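Local coordinates for protein YghZ aldo-keto reductase (Escherichia coli, PDB 3N6Q) that probably reduces aldehydes and ketones with NADPH as a TIM-barrel oxidoreductase of the aldo-keto reductase family, at residues W3-R9 with R50-G56; E74-G78 with S123-M127; D133-S137 with L190-P194. All blocks are in the same frame, centred on the assembly; numbering follows the deposited sequence.

Contact 1. Residues W3-R9 with R50-G56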
# COMPACT_ATOMS: atom_id res chain seq x y z
N TRP B 3 -1.22 -22.77 -29.57
CA TRP B 3 -2.50 -23.45 -29.34
C TRP B 3 -3.63 -22.43 -29.36
O TRP B 3 -3.56 -21.40 -28.68
CB TRP B 3 -2.48 -24.24 -28.02
CG TRP B 3 -3.83 -24.86 -27.71
CD1 TRP B 3 -4.50 -25.81 -28.44
CD2 TRP B 3 -4.69 -24.49 -26.65
NE1 TRP B 3 -5.73 -26.08 -27.86
CE2 TRP B 3 -5.90 -25.23 -26.79
CE3 TRP B 3 -4.58 -23.59 -25.58
CZ2 TRP B 3 -6.95 -25.17 -25.86
CZ3 TRP B 3 -5.65 -23.51 -24.65
CH2 TRP B 3 -6.81 -24.31 -24.81
N LEU B 4 -4.68 -22.71 -30.13
CA LEU B 4 -5.80 -21.79 -30.25
C LEU B 4 -7.05 -22.42 -29.58
O LEU B 4 -7.45 -23.55 -29.89
CB LEU B 4 -6.03 -21.43 -31.73
CG LEU B 4 -7.17 -20.51 -32.18
CD1 LEU B 4 -6.97 -19.07 -31.67
CD2 LEU B 4 -7.21 -20.50 -33.73
N ALA B 5 -7.54 -21.77 -28.54
CA ALA B 5 -8.64 -22.33 -27.77
C ALA B 5 -9.90 -22.31 -28.68
O ALA B 5 -9.99 -21.51 -29.59
CB ALA B 5 -8.89 -21.48 -26.49
N ASN B 6 -10.82 -23.21 -28.40
CA ASN B 6 -12.10 -23.31 -29.13
C ASN B 6 -12.81 -21.96 -29.20
O ASN B 6 -13.13 -21.34 -28.18
CB ASN B 6 -12.95 -24.40 -28.46
CG ASN B 6 -14.39 -24.42 -28.95
OD1 ASN B 6 -14.66 -23.99 -30.06
ND2 ASN B 6 -15.31 -24.90 -28.11
N PRO B 7 -13.05 -21.47 -30.43
CA PRO B 7 -13.65 -20.14 -30.53
C PRO B 7 -15.06 -20.11 -30.00
O PRO B 7 -15.51 -19.05 -29.62
CB PRO B 7 -13.66 -19.83 -32.06
CG PRO B 7 -12.91 -20.93 -32.69
CD PRO B 7 -12.57 -22.00 -31.73
N GLU B 8 -15.67 -21.28 -29.86
CA GLU B 8 -17.05 -21.42 -29.39
C GLU B 8 -17.13 -21.77 -27.89
O GLU B 8 -18.23 -22.03 -27.37
CB GLU B 8 -17.75 -22.55 -30.20
CG GLU B 8 -17.88 -22.25 -31.72
CD GLU B 8 -18.42 -20.85 -31.97
OE1 GLU B 8 -19.43 -20.49 -31.33
OE2 GLU B 8 -17.81 -20.09 -32.76
N ARG B 9 -16.01 -21.62 -27.18
CA ARG B 9 -15.94 -22.06 -25.76
C ARG B 9 -16.95 -21.44 -24.83
O ARG B 9 -17.26 -22.05 -23.79
CB ARG B 9 -14.48 -21.88 -25.20
CG ARG B 9 -13.98 -20.42 -25.11
CD ARG B 9 -12.46 -20.42 -24.89
NE ARG B 9 -11.91 -19.07 -24.90
CZ ARG B 9 -11.55 -18.41 -26.00
NH1 ARG B 9 -11.75 -18.95 -27.20
NH2 ARG B 9 -11.05 -17.19 -25.89
N ARG B 50 -6.66 -28.11 -21.48
CA ARG B 50 -7.10 -27.57 -22.76
C ARG B 50 -8.57 -27.89 -23.01
O ARG B 50 -9.30 -27.07 -23.50
CB ARG B 50 -6.29 -28.17 -23.92
CG ARG B 50 -4.85 -27.62 -23.97
CD ARG B 50 -4.16 -28.22 -25.22
NE ARG B 50 -2.84 -27.63 -25.46
CZ ARG B 50 -2.13 -27.84 -26.58
NH1 ARG B 50 -2.62 -28.63 -27.54
NH2 ARG B 50 -0.91 -27.29 -26.72
N LYS B 51 -8.93 -29.11 -22.69
CA LYS B 51 -10.33 -29.51 -22.84
C LYS B 51 -11.23 -28.70 -21.92
O LYS B 51 -12.27 -28.15 -22.39
CB LYS B 51 -10.49 -31.02 -22.59
CG LYS B 51 -11.97 -31.54 -22.58
CD LYS B 51 -12.60 -31.32 -23.99
CE LYS B 51 -11.92 -32.21 -25.02
NZ LYS B 51 -12.64 -32.23 -26.34
N ALA B 52 -10.82 -28.56 -20.64
CA ALA B 52 -11.59 -27.72 -19.71
C ALA B 52 -11.89 -26.35 -20.30
O ALA B 52 -13.06 -25.92 -20.37
CB ALA B 52 -10.84 -27.57 -18.36
N PHE B 53 -10.85 -25.66 -20.76
CA PHE B 53 -11.02 -24.30 -21.25
C PHE B 53 -11.83 -24.26 -22.56
O PHE B 53 -12.64 -23.35 -22.75
CB PHE B 53 -9.65 -23.65 -21.44
CG PHE B 53 -9.71 -22.17 -21.72
CD1 PHE B 53 -10.33 -21.30 -20.82
CD2 PHE B 53 -9.14 -21.65 -22.89
CE1 PHE B 53 -10.38 -19.90 -21.05
CE2 PHE B 53 -9.15 -20.21 -23.12
CZ PHE B 53 -9.76 -19.36 -22.22
N ASP B 54 -11.63 -25.25 -23.43
CA ASP B 54 -12.44 -25.33 -24.70
C ASP B 54 -13.93 -25.58 -24.38
O ASP B 54 -14.82 -25.29 -25.22
CB ASP B 54 -11.93 -26.47 -25.53
CG ASP B 54 -10.65 -26.12 -26.31
OD1 ASP B 54 -10.30 -24.94 -26.43
OD2 ASP B 54 -10.12 -27.05 -26.87
N LEU B 55 -14.21 -26.15 -23.21
CA LEU B 55 -15.63 -26.32 -22.75
C LEU B 55 -16.21 -25.12 -22.01
O LEU B 55 -17.38 -25.15 -21.61
CB LEU B 55 -15.81 -27.58 -21.90
CG LEU B 55 -15.58 -28.94 -22.55
CD1 LEU B 55 -15.42 -29.96 -21.45
CD2 LEU B 55 -16.75 -29.33 -23.56
N GLY B 56 -15.44 -24.03 -21.90
CA GLY B 56 -15.89 -22.84 -21.17
C GLY B 56 -15.57 -22.88 -19.68
O GLY B 56 -16.00 -22.03 -18.92
O HOH W 1 -7.23 -28.45 -28.19
O HOH W 2 -9.03 -25.97 -29.18

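Contact 2. Residues E74-G78 with S123-M127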
# COMPACT_ATOMS: atom_id res chain seq x y z
N GLU B 74 0.69 -26.87 -8.44
CA GLU B 74 0.91 -25.48 -8.79
C GLU B 74 2.05 -25.31 -9.82
O GLU B 74 1.94 -24.46 -10.70
CB GLU B 74 1.33 -24.73 -7.51
CG GLU B 74 -0.00 -24.34 -6.71
CD GLU B 74 0.33 -23.69 -5.40
OE1 GLU B 74 1.52 -23.85 -4.96
OE2 GLU B 74 -0.56 -23.03 -4.80
N GLU B 75 3.18 -25.97 -9.57
CA GLU B 75 4.31 -25.88 -10.56
C GLU B 75 3.92 -26.33 -11.98
O GLU B 75 4.24 -25.66 -12.98
CB GLU B 75 5.47 -26.77 -10.11
CG GLU B 75 6.10 -26.32 -8.87
CD GLU B 75 7.28 -27.21 -8.42
OE1 GLU B 75 7.45 -28.34 -8.91
OE2 GLU B 75 8.03 -26.77 -7.52
N ASN B 76 3.20 -27.44 -12.05
CA ASN B 76 2.81 -28.03 -13.35
C ASN B 76 1.81 -27.16 -14.02
O ASN B 76 1.92 -26.82 -15.21
CB ASN B 76 2.26 -29.45 -13.15
CG ASN B 76 3.33 -30.47 -12.94
OD1 ASN B 76 4.46 -30.31 -13.44
ND2 ASN B 76 3.03 -31.51 -12.18
N PHE B 77 0.82 -26.72 -13.23
CA PHE B 77 -0.06 -25.70 -13.75
C PHE B 77 0.67 -24.46 -14.23
O PHE B 77 0.34 -23.88 -15.29
CB PHE B 77 -1.12 -25.30 -12.67
CG PHE B 77 -2.14 -24.31 -13.15
CD1 PHE B 77 -3.22 -24.73 -13.94
CD2 PHE B 77 -2.12 -23.01 -12.67
CE1 PHE B 77 -4.23 -23.85 -14.32
CE2 PHE B 77 -3.13 -22.11 -13.03
CZ PHE B 77 -4.18 -22.54 -13.88
N GLY B 78 1.61 -23.96 -13.43
CA GLY B 78 2.35 -22.78 -13.92
C GLY B 78 3.05 -23.01 -15.26
O GLY B 78 3.11 -22.13 -16.11
N SER B 123 3.26 -20.01 -3.44
CA SER B 123 2.33 -20.42 -4.52
C SER B 123 2.48 -19.53 -5.78
O SER B 123 2.42 -20.03 -6.90
CB SER B 123 0.84 -20.28 -4.02
OG SER B 123 0.57 -21.31 -3.09
N LEU B 124 2.56 -18.23 -5.59
CA LEU B 124 2.68 -17.32 -6.73
C LEU B 124 4.01 -17.61 -7.48
O LEU B 124 4.09 -17.53 -8.71
CB LEU B 124 2.66 -15.90 -6.25
CG LEU B 124 1.31 -15.44 -5.60
CD1 LEU B 124 1.48 -14.01 -5.06
CD2 LEU B 124 0.21 -15.34 -6.70
N LYS B 125 5.05 -17.88 -6.71
CA LYS B 125 6.33 -18.29 -7.36
C LYS B 125 6.26 -19.59 -8.11
O LYS B 125 6.72 -19.66 -9.26
CB LYS B 125 7.45 -18.35 -6.31
CG LYS B 125 8.81 -18.76 -6.89
CD LYS B 125 9.86 -18.67 -5.76
CE LYS B 125 11.30 -18.64 -6.26
NZ LYS B 125 12.17 -18.50 -5.03
N ARG B 126 5.64 -20.62 -7.52
CA ARG B 126 5.43 -21.88 -8.22
C ARG B 126 4.62 -21.73 -9.51
O ARG B 126 4.92 -22.39 -10.52
CB ARG B 126 4.82 -22.94 -7.29
CG ARG B 126 5.83 -23.58 -6.26
CD ARG B 126 5.23 -24.77 -5.52
NE ARG B 126 4.13 -24.33 -4.66
CZ ARG B 126 4.26 -24.03 -3.37
NH1 ARG B 126 5.47 -24.07 -2.77
NH2 ARG B 126 3.19 -23.55 -2.70
N MET B 127 3.56 -20.94 -9.46
CA MET B 127 2.62 -20.85 -10.60
C MET B 127 3.11 -19.80 -11.60
O MET B 127 2.60 -19.68 -12.70
CB MET B 127 1.19 -20.44 -10.08
CG MET B 127 0.57 -21.61 -9.39
SD MET B 127 -1.23 -21.38 -9.11
CE MET B 127 -1.17 -20.32 -7.64
O HOH W 3 6.04 -23.68 -13.01
O HOH W 4 3.10 -19.38 -15.18

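Contact 3. Residues D133-S137 with L190-P194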
# COMPACT_ATOMS: atom_id res chain seq x y z
N ASP B 133 -6.63 -15.16 -8.50
CA ASP B 133 -7.95 -14.47 -8.44
C ASP B 133 -8.63 -14.69 -7.09
O ASP B 133 -9.28 -13.79 -6.56
CB ASP B 133 -8.79 -15.05 -9.57
CG ASP B 133 -8.13 -14.80 -10.90
OD1 ASP B 133 -8.31 -13.68 -11.42
OD2 ASP B 133 -7.39 -15.66 -11.41
N ILE B 134 -8.44 -15.87 -6.51
CA ILE B 134 -9.03 -16.14 -5.17
C ILE B 134 -8.00 -16.80 -4.27
O ILE B 134 -7.36 -17.75 -4.69
CB ILE B 134 -10.27 -17.09 -5.22
CG1 ILE B 134 -11.23 -16.61 -6.35
CG2 ILE B 134 -10.96 -17.07 -3.86
CD1 ILE B 134 -12.43 -17.57 -6.61
N PHE B 135 -7.79 -16.24 -3.08
CA PHE B 135 -6.91 -16.89 -2.12
C PHE B 135 -7.78 -17.37 -0.96
O PHE B 135 -8.55 -16.58 -0.44
CB PHE B 135 -5.83 -15.91 -1.63
CG PHE B 135 -4.88 -16.53 -0.61
CD1 PHE B 135 -4.21 -17.74 -0.90
CD2 PHE B 135 -4.65 -15.90 0.59
CE1 PHE B 135 -3.29 -18.31 0.08
CE2 PHE B 135 -3.73 -16.42 1.54
CZ PHE B 135 -3.11 -17.62 1.32
N TYR B 136 -7.69 -18.64 -0.57
CA TYR B 136 -8.53 -19.21 0.53
C TYR B 136 -7.71 -19.45 1.81
O TYR B 136 -6.62 -20.02 1.75
CB TYR B 136 -8.94 -20.61 0.14
CG TYR B 136 -10.12 -20.67 -0.83
CD1 TYR B 136 -11.44 -20.87 -0.35
CD2 TYR B 136 -9.89 -20.66 -2.23
CE1 TYR B 136 -12.53 -21.09 -1.24
CE2 TYR B 136 -10.99 -20.82 -3.14
CZ TYR B 136 -12.29 -21.06 -2.63
OH TYR B 136 -13.30 -21.24 -3.55
N SER B 137 -8.36 -19.27 2.97
CA SER B 137 -8.05 -20.10 4.12
C SER B 137 -8.63 -21.50 3.89
O SER B 137 -9.88 -21.66 3.79
CB SER B 137 -8.67 -19.41 5.37
OG SER B 137 -8.46 -20.29 6.46
N LEU B 190 -15.69 -13.58 -0.68
CA LEU B 190 -16.27 -13.94 -2.00
C LEU B 190 -17.09 -15.23 -1.97
O LEU B 190 -18.16 -15.33 -2.61
CB LEU B 190 -15.17 -14.03 -3.07
CG LEU B 190 -15.70 -14.50 -4.43
CD1 LEU B 190 -16.58 -13.36 -5.14
CD2 LEU B 190 -14.51 -14.95 -5.32
N ILE B 191 -16.55 -16.25 -1.30
CA ILE B 191 -16.87 -17.64 -1.61
C ILE B 191 -16.50 -18.55 -0.45
O ILE B 191 -15.50 -18.32 0.32
CB ILE B 191 -16.22 -18.08 -2.97
CG1 ILE B 191 -16.76 -19.40 -3.47
CG2 ILE B 191 -14.64 -18.19 -2.83
CD1 ILE B 191 -16.35 -19.62 -5.02
N HIS B 192 -17.30 -19.63 -0.31
CA HIS B 192 -17.06 -20.68 0.66
C HIS B 192 -16.99 -21.97 -0.15
O HIS B 192 -17.84 -22.22 -1.05
CB HIS B 192 -18.23 -20.72 1.70
CG HIS B 192 -18.02 -21.66 2.85
ND1 HIS B 192 -17.82 -23.02 2.69
CD2 HIS B 192 -18.00 -21.44 4.20
CE1 HIS B 192 -17.71 -23.59 3.88
NE2 HIS B 192 -17.79 -22.64 4.81
N GLN B 193 -15.95 -22.76 0.09
CA GLN B 193 -15.85 -24.08 -0.48
C GLN B 193 -16.05 -25.19 0.55
O GLN B 193 -15.09 -25.59 1.23
CB GLN B 193 -14.46 -24.23 -1.20
CG GLN B 193 -14.25 -25.55 -1.81
CD GLN B 193 -12.91 -25.60 -2.60
OE1 GLN B 193 -12.19 -26.56 -2.51
NE2 GLN B 193 -12.65 -24.59 -3.40
N PRO B 194 -17.30 -25.74 0.65
CA PRO B 194 -17.57 -26.89 1.54
C PRO B 194 -17.54 -28.19 0.75
O PRO B 194 -17.71 -28.21 -0.47
CB PRO B 194 -19.01 -26.60 2.03
CG PRO B 194 -19.67 -26.02 0.76
CD PRO B 194 -18.55 -25.13 0.13

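Contact 1. Residues W3-R9 with R50-G56
Asn-6 and Arg-9 bring the N-terminal loop to the end of helix 42-54: CA atoms lie 4.9 Å apart for Asn-6 and Asp-54 and 4.7 Å for Arg-9 and Gly-56, a type I beta turn runs from Asn-6 to Arg-9, and Gly-56 closes the helix in a Schellman motif. Asn-6 binds Asp-54 twice. Its backbone N donates to OD1 of Asp-54 at 2.7 Å in a nearly straight bond (179°) from above the carboxylate plane, while its ND2, in the carbonyl plane of Asp-54, meets a lone pair of that O at 3.0 Å, the O lying close to the amide plane. A chi1 of 170°, setting CG opposite the backbone N, also carries OD1 to the N of Glu-8, an Asx turn. Further back, the guanidinium of Arg-50 lies flat on one face of the Trp-3 indole, planes 10° apart, with CZ 3.9 Å from the centroid of the five-membered ring; CD of the same arginine adds a CH-pi contact. With an alanine in place of Trp-3 the stacking face is gone; the Arg-50 guanidinium would probably be freer to turn about its salt bridge to Asp-84, and a gap would be likely to open beside the Phe-53 edge. Phe-53 is met by CD of Arg-9 over one face, by CH2 of Trp-3 at its edge, 4.0 Å from CD2, and by CB of Ala-5, 3.6 Å from CE2. NH2 of Arg-9 goes on to Glu-91, and NH1 returns to the Asn-6 O, already bonded to the Arg-9 N. One water links the Leu-4 O to OD2 of Asp-54. Directional bonds and Ala-5 packing probably fix the loop on the helix end; the cation-pi stack extends the attachment one turn back.

Contact 2. Residues E74-G78 with S123-M127
Glu-74 on helix 72-84 reaches across to Ser-123, Arg-126 and Met-127 on helix 113-127. Its CB sits 3.7 Å from CG of Met-127 and also near CB of Arg-126, so the root of the side chain is in apolar surroundings. With CG anti to the carbonyl carbon (chi1 -83°) and the chain extended beyond it, CG runs past the Met-127 sulfur and delivers the carboxylate to the far helix. There OE1 takes two bonds from Arg-126 in a side-on salt bridge: NE, at 2.7 Å, comes nearly along the C-O axis, and NH2, at 2.8 Å, uses the syn lone pair. Carboxylate and guanidinium are only 14° from coplanar. The other oxygen, OE2, accepts from OG of Ser-123 at 2.7 Å and from Thr-96 on strand 93-98. Four donors from three residues outside its own helix thus hold this buried carboxylate, which would probably favour its ionised form. The two segments run 42° apart with axes 7.9 Å from each other at closest approach, as consecutive outer helices of a TIM barrel do, strand 93-98 lying between them in sequence and beneath them in the fold. Against that strand, SD of Met-127 makes an oblique Met-aromatic contact with Phe-77, 4.0 Å from its CD2. Gly-78 lets the backbones close in: its CA is 3.3 Å from the O of Met-127, and a CB here would clash with that oxygen. A water bridges the two helices between the O atoms of Glu-75 and Arg-126.

Contact 3. Residues D133-S137 with L190-P194
Ile-134 and Tyr-136 on strand 132-137 point inward to meet Leu-190, Ile-191 and Gln-193 across a gap too wide for backbone pairing, the strand axes being 8.8 Å apart at closest approach and crossing at -54°. The tight part lies at the phenol and at one aliphatic pair. The Tyr-136 OH is 3.4 Å from CG2 of Ile-191, which approaches the ring obliquely; chi1 of -168° sends CG1 of Ile-191 opposite the backbone N and leaves CG2 as the branch nearest the phenol. NE2 of Gln-193, its amide turned 69° from the ring, stands 3.4 Å from the same OH. CD1 of Ile-134 meets CD2 of Leu-190 at 3.6 Å, their side chains crossing at about a right angle. Looser is the methyl contact between CG2 of Ile-134 and CG2 of Ile-191, at 4.0 Å. All five touching residues are buried, so neither side of the contact is a solvent face. NE2 of Gln-193 has a weak hydrogen bond to Asp-61, and Lys-97 makes a cation-pi contact with the tyrosine ring, so polar groups gather toward the C-terminal ends of the strands, where aldo-keto reductases have their active site. Strand 162-168 pairs with both strands and separates them in the barrel wall, strand 93-98 flanks Ile-134 beyond, and Ile-220 of strand 218-221 touches Tyr-136, Ile-191 and Gln-193 from the other flank.

Contact 3 lies in the barrel interior, its centre about 9 Å from that of the chain, whereas the centres of contacts 1 and 2 lie farther out, at about 20 and 18 Å. Contact 1 is the most superficial, partly buried and carried by a loop on a helix end; contact 2 is buried between two outer helices. No element is common to any two, but helix 113-127 of contact 2 leads directly into strand 132-137 of contact 3, and their nearest atoms are about 6 Å apart. Chemistry follows position: bonds between side chain and backbone and a cation-pi stack outside, a buried salt bridge between helices, and mostly aliphatic and aromatic packing within.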